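Bacint_00347 (Bacteroides intestinalis DSM 17393, PDB 5MUM) is a beta-propeller glycoside hydrolase that probably acts as a rhamnosidase, hydrolysing rhamnosidic bonds. Local coordinates at residues V31-S36 / P422-V427. Sequence-based numbering, arbitrary orientation. Where two conformers were deposited one is given.
Sequences VGNGYS and PQPVYV
V425 overlaps V31 and the backbone of the nearby glycines: CG1 lies 4.1 Å from V31 CB, while CG2 lies 3.5 Å from G32 O and, a little farther, alongside G34 N. V31 turns CG1 anti to its N (chi1 -179°), which brings CG2 round to meet V427 CG2 at 4.1 Å. Branched valines suit the side where I59 and Y61 of strand 56-62 cover both V31 and V425. G34 suits its place because a beta-carbon there would run into V425 CG2. An alanine in place of V425 would probably open a gap beside V31 and G34 and leave I59 and Y61 less well packed.

The backbones pair antiparallel. G34 N gives an almost straight bond to Q423 O (2.9 Å, 178°), and Q423 N returns a more bent one to G34 O. Farther along, V425 N bonds G32 O at 2.7 Å and V31 N bonds V425 O. Between these pairs sits P424, a residue with no N-H to offer, at the non-hydrogen-bonded position opposite N33. N33 OD1 lies over the face of the P424 ring, 3.5 Å from P424 CA. At the end of the ladder S36 CB packs on Q423 CG at 3.8 Å, and Q423 NE2 bonds A421 O.

The contact joins the chain's first strand, 27-34, to its last, 423-429, consistent with closure of a propeller by pairing of its two chain ends. Its chemistry, main-chain bonds backed by valines packed against strand 56-62, implies a closure that rests on backbone pairing and apolar burial rather than on charge.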
ATOM      1  N   VAL A  31     -15.029  11.673  -9.027  1.00 15.03           N
ATOM      2  CA  VAL A  31     -13.865  12.296  -9.608  1.00 14.70           C
ATOM      3  C   VAL A  31     -14.008  12.301 -11.119  1.00 15.23           C
ATOM      4  O   VAL A  31     -14.049  13.360 -11.750  1.00 15.07           O
ATOM      5  CB  VAL A  31     -12.575  11.572  -9.191  1.00 14.71           C
ATOM      6  CG1 VAL A  31     -11.356  12.258  -9.793  1.00 14.95           C
ATOM      7  CG2 VAL A  31     -12.476  11.512  -7.675  1.00 14.81           C
ATOM      8  N   GLY A  32     -14.074  11.120 -11.711  1.00 15.20           N
ATOM      9  CA  GLY A  32     -14.078  10.984 -13.165  1.00 15.06           C
ATOM     10  C   GLY A  32     -13.989   9.517 -13.502  1.00 15.32           C
ATOM     11  O   GLY A  32     -13.697   8.689 -12.619  1.00 16.15           O
ATOM     12  N   ASN A  33     -14.211   9.178 -14.768  1.00 14.88           N
ATOM     13  CA  ASN A  33     -14.264   7.787 -15.179  1.00 14.56           C
ATOM     14  C   ASN A  33     -12.865   7.220 -15.325  1.00 13.48           C
ATOM     15  O   ASN A  33     -11.980   7.875 -15.886  1.00 12.92           O
ATOM     16  CB  ASN A  33     -15.035   7.631 -16.482  1.00 16.73           C
ATOM     17  CG  ASN A  33     -16.545   7.798 -16.316  1.00 18.43           C
ATOM     18  OD1 ASN A  33     -17.103   7.766 -15.218  1.00 17.99           O
ATOM     19  ND2 ASN A  33     -17.226   7.923 -17.453  1.00 21.92           N
ATOM     20  N   GLY A  34     -12.658   6.014 -14.791  1.00 12.17           N
ATOM     21  CA  GLY A  34     -11.389   5.329 -14.900  1.00 11.50           C
ATOM     22  C   GLY A  34     -11.514   3.965 -15.529  1.00 11.77           C
ATOM     23  O   GLY A  34     -12.606   3.382 -15.610  1.00 11.61           O
ATOM     24  N   TYR A  35     -10.385   3.456 -15.960  1.00 11.58           N
ATOM     25  CA  TYR A  35     -10.313   2.113 -16.488  1.00 12.54           C
ATOM     26  C   TYR A  35     -10.853   1.120 -15.457  1.00 12.54           C
ATOM     27  O   TYR A  35     -10.526   1.216 -14.257  1.00 12.78           O
ATOM     28  CB  TYR A  35      -8.869   1.775 -16.786  1.00 12.75           C
ATOM     29  CG  TYR A  35      -8.724   0.555 -17.598  1.00 13.11           C
ATOM     30  CD1 TYR A  35      -8.994   0.577 -18.978  1.00 14.21           C
ATOM     31  CD2 TYR A  35      -8.312  -0.631 -17.019  1.00 13.39           C
ATOM     32  CE1 TYR A  35      -8.858  -0.577 -19.745  1.00 14.63           C
ATOM     33  CE2 TYR A  35      -8.182  -1.779 -17.766  1.00 13.42           C
ATOM     34  CZ  TYR A  35      -8.438  -1.743 -19.119  1.00 15.00           C
ATOM     35  OH  TYR A  35      -8.262  -2.889 -19.833  1.00 16.22           O
ATOM     36  N   SER A  36     -11.656   0.175 -15.917  0.50 12.17           N
ATOM     37  CA  SER A  36     -12.353  -0.771 -15.026  0.50 12.33           C
ATOM     38  C   SER A  36     -12.192  -2.248 -15.372  0.50 12.77           C
ATOM     39  O   SER A  36     -12.643  -3.095 -14.604  0.50 13.17           O
ATOM     40  CB  SER A  36     -13.833  -0.461 -15.083  0.50 12.05           C
ATOM     41  OG  SER A  36     -14.276  -0.684 -16.399  0.50 11.61           O
ATOM     42  N   PRO A 422     -15.719   1.989 -18.602  1.00 17.89           N
ATOM     43  CA  PRO A 422     -15.070   2.771 -17.562  1.00 17.56           C
ATOM     44  C   PRO A 422     -16.053   3.135 -16.465  1.00 17.09           C
ATOM     45  O   PRO A 422     -17.205   3.467 -16.748  1.00 16.42           O
ATOM     46  CB  PRO A 422     -14.642   4.026 -18.307  1.00 18.01           C
ATOM     47  CG  PRO A 422     -14.297   3.513 -19.658  1.00 19.12           C
ATOM     48  CD  PRO A 422     -15.374   2.501 -19.943  1.00 18.64           C
ATOM     49  N   GLN A 423     -15.626   3.024 -15.216  1.00 15.23           N
ATOM     50  CA  GLN A 423     -16.504   3.239 -14.104  1.00 14.17           C
ATOM     51  C   GLN A 423     -15.996   4.444 -13.366  1.00 13.93           C
ATOM     52  O   GLN A 423     -14.788   4.699 -13.343  1.00 13.48           O
ATOM     53  CB  GLN A 423     -16.579   2.028 -13.177  1.00 14.15           C
ATOM     54  CG  GLN A 423     -17.147   0.783 -13.814  1.00 13.83           C
ATOM     55  CD  GLN A 423     -18.605   0.963 -14.254  1.00 14.16           C
ATOM     56  OE1 GLN A 423     -19.410   1.435 -13.472  1.00 14.50           O
ATOM     57  NE2 GLN A 423     -18.926   0.588 -15.488  1.00 13.71           N
ATOM     58  N   PRO A 424     -16.915   5.209 -12.772  1.00 14.20           N
ATOM     59  CA  PRO A 424     -16.495   6.375 -12.028  1.00 13.70           C
ATOM     60  C   PRO A 424     -15.528   6.040 -10.883  1.00 13.37           C
ATOM     61  O   PRO A 424     -15.763   5.090 -10.111  1.00 13.36           O
ATOM     62  CB  PRO A 424     -17.786   6.904 -11.434  1.00 14.65           C
ATOM     63  CG  PRO A 424     -18.901   6.309 -12.237  1.00 15.15           C
ATOM     64  CD  PRO A 424     -18.388   5.086 -12.884  1.00 15.23           C
ATOM     65  N   VAL A 425     -14.472   6.835 -10.790  1.00 12.90           N
ATOM     66  CA  VAL A 425     -13.614   6.897  -9.613  1.00 12.30           C
ATOM     67  C   VAL A 425     -14.248   7.819  -8.591  1.00 12.10           C
ATOM     68  O   VAL A 425     -14.699   8.920  -8.921  1.00 12.34           O
ATOM     69  CB  VAL A 425     -12.207   7.395 -10.005  1.00 12.23           C
ATOM     70  CG1 VAL A 425     -11.316   7.638  -8.791  1.00 12.44           C
ATOM     71  CG2 VAL A 425     -11.564   6.400 -10.949  1.00 13.12           C
ATOM     72  N   TYR A 426     -14.290   7.376  -7.341  1.00 11.71           N
ATOM     73  CA  TYR A 426     -14.769   8.192  -6.242  1.00 12.22           C
ATOM     74  C   TYR A 426     -13.718   8.315  -5.182  1.00 11.88           C
ATOM     75  O   TYR A 426     -12.876   7.427  -5.030  1.00 11.99           O
ATOM     76  CB  TYR A 426     -15.975   7.549  -5.577  1.00 12.64           C
ATOM     77  CG  TYR A 426     -17.161   7.319  -6.459  1.00 14.09           C
ATOM     78  CD1 TYR A 426     -18.099   8.332  -6.681  1.00 15.11           C
ATOM     79  CD2 TYR A 426     -17.372   6.074  -7.056  1.00 15.15           C
ATOM     80  CE1 TYR A 426     -19.218   8.113  -7.479  1.00 15.69           C
ATOM     81  CE2 TYR A 426     -18.466   5.852  -7.859  1.00 16.43           C
ATOM     82  CZ  TYR A 426     -19.379   6.871  -8.069  1.00 16.59           C
ATOM     83  OH  TYR A 426     -20.451   6.608  -8.856  1.00 17.86           O
ATOM     84  N   VAL A 427     -13.777   9.395  -4.425  1.00 11.36           N
ATOM     85  CA  VAL A 427     -13.185   9.413  -3.106  1.00 11.69           C
ATOM     86  C   VAL A 427     -14.336   9.201  -2.154  1.00 12.09           C
ATOM     87  O   VAL A 427     -15.304   9.955  -2.177  1.00 11.76           O
ATOM     88  CB  VAL A 427     -12.461  10.720  -2.786  1.00 11.46           C
ATOM     89  CG1 VAL A 427     -11.949  10.709  -1.346  1.00 11.61           C
ATOM     90  CG2 VAL A 427     -11.330  10.906  -3.779  1.00 12.27           C
TER